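Local coordinates for aminopeptidase C (Lactobacillus rhamnosus, PDB 4K7C), which probably removes amino acids from the N-termini of peptides as a cysteine aminopeptidase of the papain-like C1 family, at residues Ala47-Phe52 with Thr379-Val383; Ala305-Lys310 with Leu368-Leu373; Glu359-Thr363 with Phe407-Val411. All blocks are in the same frame, centred on the assembly; numbering follows the deposited sequence. Where two conformers were deposited one is given.

How the interactions relate
Interactions 1 and 2 lie side by side, their centres 11 Å apart, on consecutive antiparallel strands 377-384 and 364-374; T379 N and D372 O, 2.8 Å apart, join them directly. Interaction 3 stands 19 Å from either, centre to centre, but strand 408-414 reaches the same framework through strand 315-319, which pairs with both 408-414 and 364-374. Along the chain, both segments of interaction 2 fall between those of interaction 1, whereas the segments of interaction 3 alternate with those of both. The loop of interaction 3 runs straight into strand 364-374, whose start probably carries the catalytic histidine, as in papain-like peptidases; interaction 2 uses that strand farther along and interaction 1 its neighbour.

Interaction 1 (Ala47-Phe52 with Thr379-Val383); sequences AMTPTF and TKWKV
K380 and F52 reach across this contact from opposite partners, one as an extended polar chain and the other as a flat ring. K380 sets CG between its backbone N and carbonyl carbon (chi1 51°) and then runs straight, bringing NZ to two carbonyls of the loop. The bond from NZ to T49 O is 2.6 Å and lies in the carbonyl plane, on a lone pair. The one to A47 O is longer, 3.1 Å, with NZ tilted 32° out of that carbonyl's plane. A water takes a further bond from NZ. T49 O also accepts from T51 N (2.8 Å), which closes an inverse gamma turn centred on P50. T51 O is buried without a polar partner, and K380 CE lies 3.3 Å from it. Selenomethionine M48 slides alongside the lysine in the opposite direction, SE to K380 CB 4.2 Å.

The F52 ring crosses the K382 side chain at about a right angle. K382 CB sits 3.5 Å from the ring centroid, 12° off the normal, a CH-pi contact over one face. CG and CD run on past CE2 of the ring before NZ reaches its salt bridge with E55. F52 O accepts a hydrogen bond from R231 NH2 of the second subunit. This inverse gamma turn, next to carbonyls held by a strand lysine, is consistent with papain-like enzymes, where an early chain segment packs on the beta-rich domain.

Interaction 2 (Ala305-Lys310 with Leu368-Leu373); sequences AIKQLK and LTGVDL
L309 drops from the helix onto strand 364-374 and brings both its methyls against it. Its first torsion (chi1 -66°) sets CG beside the backbone N and down toward the strand; CD1 then meets both V371 CG1, at 4.0 Å, and the carbonyl oxygen of G370, while CD2 comes against L368 O.

The apolar side-chain contacts form a row along the strand. A305 CB meets L368 CD1 at 4.4 Å at one end, L309 and V371 cross obliquely in the middle, and I306 CD1 touches L373 CD2 at 4.2 Å farther on. V371, L368 and L373 all direct their CB atoms at the helix, whereas D372 stands clear of it. W381 of the neighbouring strand 377-384 touches I306 and V371, and I54 of strand 54-55 touches V371 and L373.

A second group sets side chain against main chain. L309 CD2 lies 3.5 Å from L368 O, and L309 CD1 is 3.8 Å from G370 O. The G370 N is buried here and finds no partner in the model.

At the exposed end, K310 meets L373 mainly through its hydrocarbon chain: the extended side chain places K310 CE 3.6 Å from L373 CD1.

No hydrogen bond links the segments, so shape and burial carry the contact. The two axes approach to 8.6 Å with their directions 106° apart, placing the helix across the strand rather than along it. Such a crosswise helix packed over antiparallel strands is consistent with the beta-rich domain of the papain-like fold, with I306 and L309 of the helix meeting L368, V371 and L373 of the strand.

Interaction 3 (Glu359-Thr363 with Phe407-Val411); sequences ESLMT and FVYQV
The hydroxyl oxygen of S360 is gripped from two directions: Y409 OH lies 2.6 Å from S360 OG, and D320 OD2 forms a further hydrogen bond with the same atom. S360 OG stands anti to its main-chain nitrogen (chi1 -167°), which turns it to the edge of the Y409 ring, in the ring plane. S360 CB also lies close, 3.0 Å from Y409 OH, a sign of tight packing around the phenol.

Farther along, the tyrosine ring lies obliquely against the loop's main chain: Y409 CE2 is 3.6 Å from L361 C, and Y409 CD2 is 3.7 Å from M362 N. A phenylalanine in place of Y409 would probably keep the ring packing but leave S360 OG without its phenolic mate. F407 turns its own edge to the serine, with CD1 4.0 Å from S360 OG.

Beyond the tyrosine, the extended selenomethionine side chain of M362 crosses Q410 at about a right angle, M362 SE 3.5 Å from Q410 NE2; both residues have alternate conformers, so the detail of this contact is doubtful. Y409 and Q410 both face G318, a classic beta bulge, so neighbouring residues direct their side chains to the same loop.

Chemically, the contact implies a shared buried cluster of the Y409 and S360 hydroxyls with D320, in which a charged carboxylate would probably polarise S360 OG and hold S360 in its rotamer.

Interaction 1 (Ala47-Phe52 with Thr379-Val383)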
loop_
_atom_site.group_PDB
_atom_site.type_symbol
_atom_site.label_atom_id
_atom_site.label_comp_id
_atom_site.label_asym_id
_atom_site.label_seq_id
_atom_site.Cartn_x
_atom_site.Cartn_y
_atom_site.Cartn_z
ATOM N N ALA A 47 23.924 19.517 14.518
ATOM C CA ALA A 47 24.326 19.630 15.927
ATOM C C ALA A 47 23.849 18.460 16.741
ATOM O O ALA A 47 24.452 18.138 17.728
ATOM C CB ALA A 47 23.797 20.949 16.518
HETATM N N MSE A 48 22.747 17.849 16.334
HETATM C CA MSE A 48 22.020 16.816 17.131
HETATM C C MSE A 48 22.366 15.415 16.714
HETATM O O MSE A 48 21.620 14.467 16.934
HETATM C CB MSE A 48 20.554 17.085 17.126
HETATM C CG MSE A 48 20.216 18.429 17.766
HETATM SE SE MSE A 48 20.594 18.313 19.732
HETATM C CE MSE A 48 22.050 19.614 19.844
ATOM N N THR A 49 23.521 15.215 16.112
ATOM C CA THR A 49 23.908 13.850 15.759
ATOM C C THR A 49 23.976 13.026 17.039
ATOM O O THR A 49 24.391 13.521 18.084
ATOM C CB THR A 49 25.282 13.743 15.119
ATOM O OG1 THR A 49 26.226 14.249 16.056
ATOM C CG2 THR A 49 25.287 14.461 13.797
ATOM N N PRO A 50 23.496 11.789 16.975
ATOM C CA PRO A 50 23.293 11.010 18.212
ATOM C C PRO A 50 24.598 10.338 18.688
ATOM O O PRO A 50 24.738 9.128 18.582
ATOM C CB PRO A 50 22.207 10.018 17.774
ATOM C CG PRO A 50 22.535 9.753 16.342
ATOM C CD PRO A 50 22.840 11.142 15.819
ATOM N N THR A 51 25.566 11.165 19.098
ATOM C CA THR A 51 26.769 10.675 19.716
ATOM C C THR A 51 26.902 11.266 21.111
ATOM O O THR A 51 26.788 12.467 21.266
ATOM C CB THR A 51 28.012 11.072 18.889
ATOM O OG1 THR A 51 27.802 10.655 17.540
ATOM C CG2 THR A 51 29.249 10.426 19.457
ATOM N N PHE A 52 27.248 10.436 22.083
ATOM C CA PHE A 52 27.219 10.786 23.487
ATOM C C PHE A 52 28.388 10.243 24.279
ATOM O O PHE A 52 28.633 9.031 24.299
ATOM C CB PHE A 52 25.931 10.284 24.136
ATOM C CG PHE A 52 24.688 10.651 23.360
ATOM C CD1 PHE A 52 24.049 11.848 23.611
ATOM C CD2 PHE A 52 24.161 9.792 22.419
ATOM C CE1 PHE A 52 22.932 12.243 22.879
ATOM C CE2 PHE A 52 22.957 10.092 21.747
ATOM C CZ PHE A 52 22.342 11.339 21.975
ATOM N N THR A 379 25.896 18.951 26.207
ATOM C CA THR A 379 25.398 19.611 24.956
ATOM C C THR A 379 24.077 19.017 24.443
ATOM O O THR A 379 23.315 19.690 23.717
ATOM C CB THR A 379 26.509 19.525 23.885
ATOM O OG1 THR A 379 26.830 18.161 23.659
ATOM C CG2 THR A 379 27.748 20.273 24.346
ATOM N N LYS A 380 23.906 17.729 24.740
ATOM C CA LYS A 380 22.805 16.937 24.263
ATOM C C LYS A 380 22.675 15.666 25.111
ATOM O O LYS A 380 23.616 15.262 25.747
ATOM C CB LYS A 380 22.893 16.583 22.769
ATOM C CG LYS A 380 24.172 15.979 22.314
ATOM C CD LYS A 380 24.382 16.058 20.807
ATOM C CE LYS A 380 25.684 15.399 20.363
ATOM N NZ LYS A 380 25.749 15.638 18.899
ATOM N N TRP A 381 21.432 15.156 25.143
ATOM C CA TRP A 381 21.006 14.087 26.023
ATOM C C TRP A 381 20.370 13.028 25.144
ATOM O O TRP A 381 19.621 13.326 24.165
ATOM C CB TRP A 381 19.941 14.584 26.978
ATOM C CG TRP A 381 20.399 15.743 27.844
ATOM C CD1 TRP A 381 20.435 17.047 27.484
ATOM C CD2 TRP A 381 20.741 15.689 29.236
ATOM N NE1 TRP A 381 20.938 17.829 28.535
ATOM C CE2 TRP A 381 21.126 17.000 29.617
ATOM C CE3 TRP A 381 20.902 14.616 30.175
ATOM C CZ2 TRP A 381 21.578 17.301 30.898
ATOM C CZ3 TRP A 381 21.289 14.924 31.456
ATOM C CH2 TRP A 381 21.653 16.247 31.805
ATOM N N LYS A 382 20.649 11.772 25.493
ATOM C CA LYS A 382 20.105 10.640 24.792
ATOM C C LYS A 382 18.829 10.180 25.470
ATOM O O LYS A 382 18.759 9.973 26.713
ATOM C CB LYS A 382 21.094 9.492 24.692
ATOM C CG LYS A 382 20.582 8.260 23.977
ATOM C CD LYS A 382 21.630 7.158 23.853
ATOM C CE LYS A 382 21.172 6.151 22.800
ATOM N NZ LYS A 382 21.856 4.849 22.902
ATOM N N VAL A 383 17.808 9.971 24.662
ATOM C CA VAL A 383 16.447 9.781 25.183
ATOM C C VAL A 383 15.822 8.493 24.668
ATOM O O VAL A 383 15.634 8.302 23.444
ATOM C CB VAL A 383 15.538 10.969 24.810
ATOM C CG1 VAL A 383 14.068 10.772 25.248
ATOM C CG2 VAL A 383 16.093 12.154 25.439
HETATM O O HOH W 1 28.067 16.073 17.642
#

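Interaction 2 (Ala305-Lys310 with Leu368-Leu373)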
loop_
_atom_site.group_PDB
_atom_site.type_symbol
_atom_site.label_atom_id
_atom_site.label_comp_id
_atom_site.label_asym_id
_atom_site.label_seq_id
_atom_site.Cartn_x
_atom_site.Cartn_y
_atom_site.Cartn_z
ATOM N N ALA A 305 21.048 14.617 37.424
ATOM C CA ALA A 305 20.878 13.697 36.321
ATOM C C ALA A 305 22.168 13.172 35.764
ATOM O O ALA A 305 22.277 11.974 35.496
ATOM C CB ALA A 305 20.009 14.312 35.201
ATOM N N ILE A 306 23.140 14.072 35.522
ATOM C CA ILE A 306 24.443 13.666 35.070
ATOM C C ILE A 306 25.195 12.687 36.017
ATOM O O ILE A 306 25.779 11.739 35.596
ATOM C CB ILE A 306 25.278 14.936 34.793
ATOM C CG1 ILE A 306 24.682 15.682 33.618
ATOM C CG2 ILE A 306 26.715 14.600 34.461
ATOM C CD1 ILE A 306 25.144 17.147 33.481
ATOM N N LYS A 307 25.124 12.970 37.313
ATOM C CA LYS A 307 25.703 12.125 38.353
ATOM C C LYS A 307 25.118 10.690 38.284
ATOM O O LYS A 307 25.841 9.662 38.253
ATOM C CB LYS A 307 25.437 12.791 39.705
ATOM C CG LYS A 307 26.235 12.167 40.809
ATOM C CD LYS A 307 26.053 12.944 42.103
ATOM C CE LYS A 307 27.015 12.424 43.167
ATOM N NZ LYS A 307 26.603 13.046 44.446
ATOM N N GLN A 308 23.816 10.604 38.134
ATOM C CA GLN A 308 23.141 9.323 38.022
ATOM C C GLN A 308 23.560 8.582 36.718
ATOM O O GLN A 308 23.892 7.378 36.716
ATOM C CB GLN A 308 21.612 9.513 38.179
ATOM C CG GLN A 308 20.832 8.234 38.222
ATOM C CD GLN A 308 19.515 8.341 38.948
ATOM O OE1 GLN A 308 19.446 8.876 40.062
ATOM N NE2 GLN A 308 18.448 7.818 38.333
ATOM N N LEU A 309 23.546 9.298 35.595
ATOM C CA LEU A 309 24.071 8.718 34.346
ATOM C C LEU A 309 25.520 8.224 34.439
ATOM O O LEU A 309 25.850 7.144 33.957
ATOM C CB LEU A 309 23.881 9.729 33.149
ATOM C CG LEU A 309 22.388 9.969 32.828
ATOM C CD1 LEU A 309 22.284 11.115 31.822
ATOM C CD2 LEU A 309 21.726 8.703 32.242
ATOM N N LYS A 310 26.380 8.995 35.109
ATOM C CA LYS A 310 27.793 8.666 35.177
ATOM C C LYS A 310 27.997 7.406 36.060
ATOM O O LYS A 310 28.937 6.640 35.869
ATOM C CB LYS A 310 28.580 9.843 35.718
ATOM C CG LYS A 310 28.899 10.934 34.736
ATOM C CD LYS A 310 29.714 11.995 35.471
ATOM C CE LYS A 310 30.369 12.932 34.511
ATOM N NZ LYS A 310 30.964 14.060 35.279
ATOM N N LEU A 368 16.244 9.275 30.150
ATOM C CA LEU A 368 17.628 9.620 29.788
ATOM C C LEU A 368 18.522 8.416 29.914
ATOM O O LEU A 368 18.568 7.786 30.991
ATOM C CB LEU A 368 18.188 10.759 30.686
ATOM C CG LEU A 368 17.193 11.938 30.766
ATOM C CD1 LEU A 368 17.639 12.865 31.847
ATOM C CD2 LEU A 368 17.129 12.770 29.464
ATOM N N THR A 369 19.234 8.144 28.836
ATOM C CA THR A 369 20.180 6.998 28.743
ATOM C C THR A 369 21.582 7.366 28.306
ATOM O O THR A 369 22.413 6.514 28.107
ATOM C CB THR A 369 19.632 5.846 27.882
ATOM O OG1 THR A 369 19.690 6.213 26.488
ATOM C CG2 THR A 369 18.147 5.440 28.316
ATOM N N GLY A 370 21.870 8.656 28.310
ATOM C CA GLY A 370 23.165 9.158 27.828
ATOM C C GLY A 370 23.141 10.670 27.890
ATOM O O GLY A 370 22.070 11.298 28.015
ATOM N N VAL A 371 24.349 11.223 27.874
ATOM C CA VAL A 371 24.611 12.680 27.866
ATOM C C VAL A 371 25.954 12.901 27.280
ATOM O O VAL A 371 26.858 12.123 27.553
ATOM C CB VAL A 371 24.434 13.344 29.293
ATOM C CG1 VAL A 371 25.499 12.855 30.290
ATOM C CG2 VAL A 371 24.326 14.850 29.141
ATOM N N ASP A 372 26.065 13.858 26.355
ATOM C CA ASP A 372 27.319 14.238 25.739
ATOM C C ASP A 372 27.794 15.405 26.572
ATOM O O ASP A 372 27.137 16.503 26.656
ATOM C CB ASP A 372 27.118 14.690 24.279
ATOM C CG ASP A 372 28.395 14.665 23.474
ATOM O OD1 ASP A 372 29.273 13.834 23.756
ATOM O OD2 ASP A 372 28.485 15.443 22.494
ATOM N N LEU A 373 29.008 15.197 27.085
ATOM C CA LEU A 373 29.679 16.251 27.879
ATOM C C LEU A 373 30.905 16.755 27.107
ATOM O O LEU A 373 31.798 15.972 26.776
ATOM C CB LEU A 373 30.147 15.621 29.208
ATOM C CG LEU A 373 29.068 15.134 30.154
ATOM C CD1 LEU A 373 29.792 14.575 31.405
ATOM C CD2 LEU A 373 28.059 16.182 30.548
#

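Interaction 3 (Glu359-Thr363 with Phe407-Val411)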
loop_
_atom_site.group_PDB
_atom_site.type_symbol
_atom_site.label_atom_id
_atom_site.label_comp_id
_atom_site.label_asym_id
_atom_site.label_seq_id
_atom_site.Cartn_x
_atom_site.Cartn_y
_atom_site.Cartn_z
ATOM N N GLU A 359 0.901 27.616 28.513
ATOM C CA GLU A 359 1.566 27.290 27.273
ATOM C C GLU A 359 2.291 25.927 27.362
ATOM O O GLU A 359 2.360 25.244 26.376
ATOM C CB GLU A 359 2.543 28.399 26.919
ATOM C CG GLU A 359 3.477 28.128 25.700
ATOM C CD GLU A 359 2.776 27.621 24.425
ATOM O OE1 GLU A 359 1.612 27.930 24.208
ATOM O OE2 GLU A 359 3.480 26.961 23.636
ATOM N N SER A 360 2.831 25.556 28.545
ATOM C CA SER A 360 3.642 24.347 28.653
ATOM C C SER A 360 3.450 23.702 29.985
ATOM O O SER A 360 3.196 24.384 30.953
ATOM C CB SER A 360 5.120 24.646 28.440
ATOM O OG SER A 360 5.947 23.504 28.231
ATOM N N LEU A 361 3.669 22.400 30.045
ATOM C CA LEU A 361 3.583 21.585 31.284
ATOM C C LEU A 361 4.086 20.184 30.872
ATOM O O LEU A 361 4.427 19.975 29.686
ATOM C CB LEU A 361 2.214 21.582 31.931
ATOM C CG LEU A 361 0.957 21.465 31.077
ATOM C CD1 LEU A 361 0.971 20.173 30.332
ATOM C CD2 LEU A 361 -0.298 21.513 31.904
HETATM N N MSE A 362 4.314 19.255 31.817
HETATM C CA MSE A 362 4.728 17.877 31.417
HETATM C C MSE A 362 3.587 17.193 30.726
HETATM O O MSE A 362 2.478 17.200 31.217
HETATM C CB MSE A 362 5.200 16.935 32.569
HETATM C CG MSE A 362 5.196 15.445 32.139
HETATM SE SE MSE A 362 5.767 14.300 33.665
HETATM C CE MSE A 362 6.162 12.562 32.970
ATOM N N THR A 363 3.860 16.633 29.557
ATOM C CA THR A 363 2.914 15.934 28.744
ATOM C C THR A 363 3.388 14.488 28.422
ATOM O O THR A 363 2.600 13.682 27.939
ATOM C CB THR A 363 2.652 16.644 27.419
ATOM O OG1 THR A 363 3.866 16.620 26.666
ATOM C CG2 THR A 363 2.172 18.092 27.644
ATOM N N PHE A 407 12.215 22.722 28.616
ATOM C CA PHE A 407 11.061 21.887 28.467
ATOM C C PHE A 407 11.044 20.600 29.308
ATOM O O PHE A 407 10.038 19.887 29.316
ATOM C CB PHE A 407 10.755 21.540 26.972
ATOM C CG PHE A 407 10.517 22.762 26.149
ATOM C CD1 PHE A 407 9.511 23.663 26.505
ATOM C CD2 PHE A 407 11.378 23.130 25.157
ATOM C CE1 PHE A 407 9.308 24.836 25.757
ATOM C CE2 PHE A 407 11.187 24.305 24.423
ATOM C CZ PHE A 407 10.143 25.154 24.737
ATOM N N VAL A 408 12.128 20.345 30.003
ATOM C CA VAL A 408 12.112 19.270 31.012
ATOM C C VAL A 408 11.706 19.837 32.380
ATOM O O VAL A 408 12.332 20.834 32.855
ATOM C CB VAL A 408 13.455 18.619 31.136
ATOM C CG1 VAL A 408 13.539 17.567 32.334
ATOM C CG2 VAL A 408 13.848 17.958 29.834
ATOM N N TYR A 409 10.704 19.202 32.990
ATOM C CA TYR A 409 10.162 19.622 34.256
ATOM C C TYR A 409 10.404 18.661 35.422
ATOM O O TYR A 409 10.307 19.127 36.551
ATOM C CB TYR A 409 8.698 19.874 34.184
ATOM C CG TYR A 409 8.302 20.943 33.139
ATOM C CD1 TYR A 409 8.406 22.257 33.438
ATOM C CD2 TYR A 409 7.786 20.585 31.885
ATOM C CE1 TYR A 409 8.105 23.265 32.537
ATOM C CE2 TYR A 409 7.411 21.606 30.987
ATOM C CZ TYR A 409 7.563 22.943 31.324
ATOM O OH TYR A 409 7.211 23.940 30.437
ATOM N N GLN A 410 10.753 17.405 35.144
ATOM C CA GLN A 410 10.897 16.417 36.202
ATOM C C GLN A 410 11.941 15.375 35.880
ATOM O O GLN A 410 12.062 14.959 34.727
ATOM C CB GLN A 410 9.598 15.667 36.348
ATOM C CG GLN A 410 8.396 16.454 36.745
ATOM C CD GLN A 410 7.259 15.506 36.958
ATOM O OE1 GLN A 410 6.122 15.884 37.343
ATOM N NE2 GLN A 410 7.546 14.249 36.667
ATOM N N VAL A 411 12.708 14.984 36.904
ATOM C CA VAL A 411 13.607 13.833 36.817
ATOM C C VAL A 411 13.413 13.053 38.155
ATOM O O VAL A 411 12.986 13.647 39.147
ATOM C CB VAL A 411 15.104 14.142 36.684
ATOM C CG1 VAL A 411 15.444 14.575 35.262
ATOM C CG2 VAL A 411 15.555 15.203 37.677
#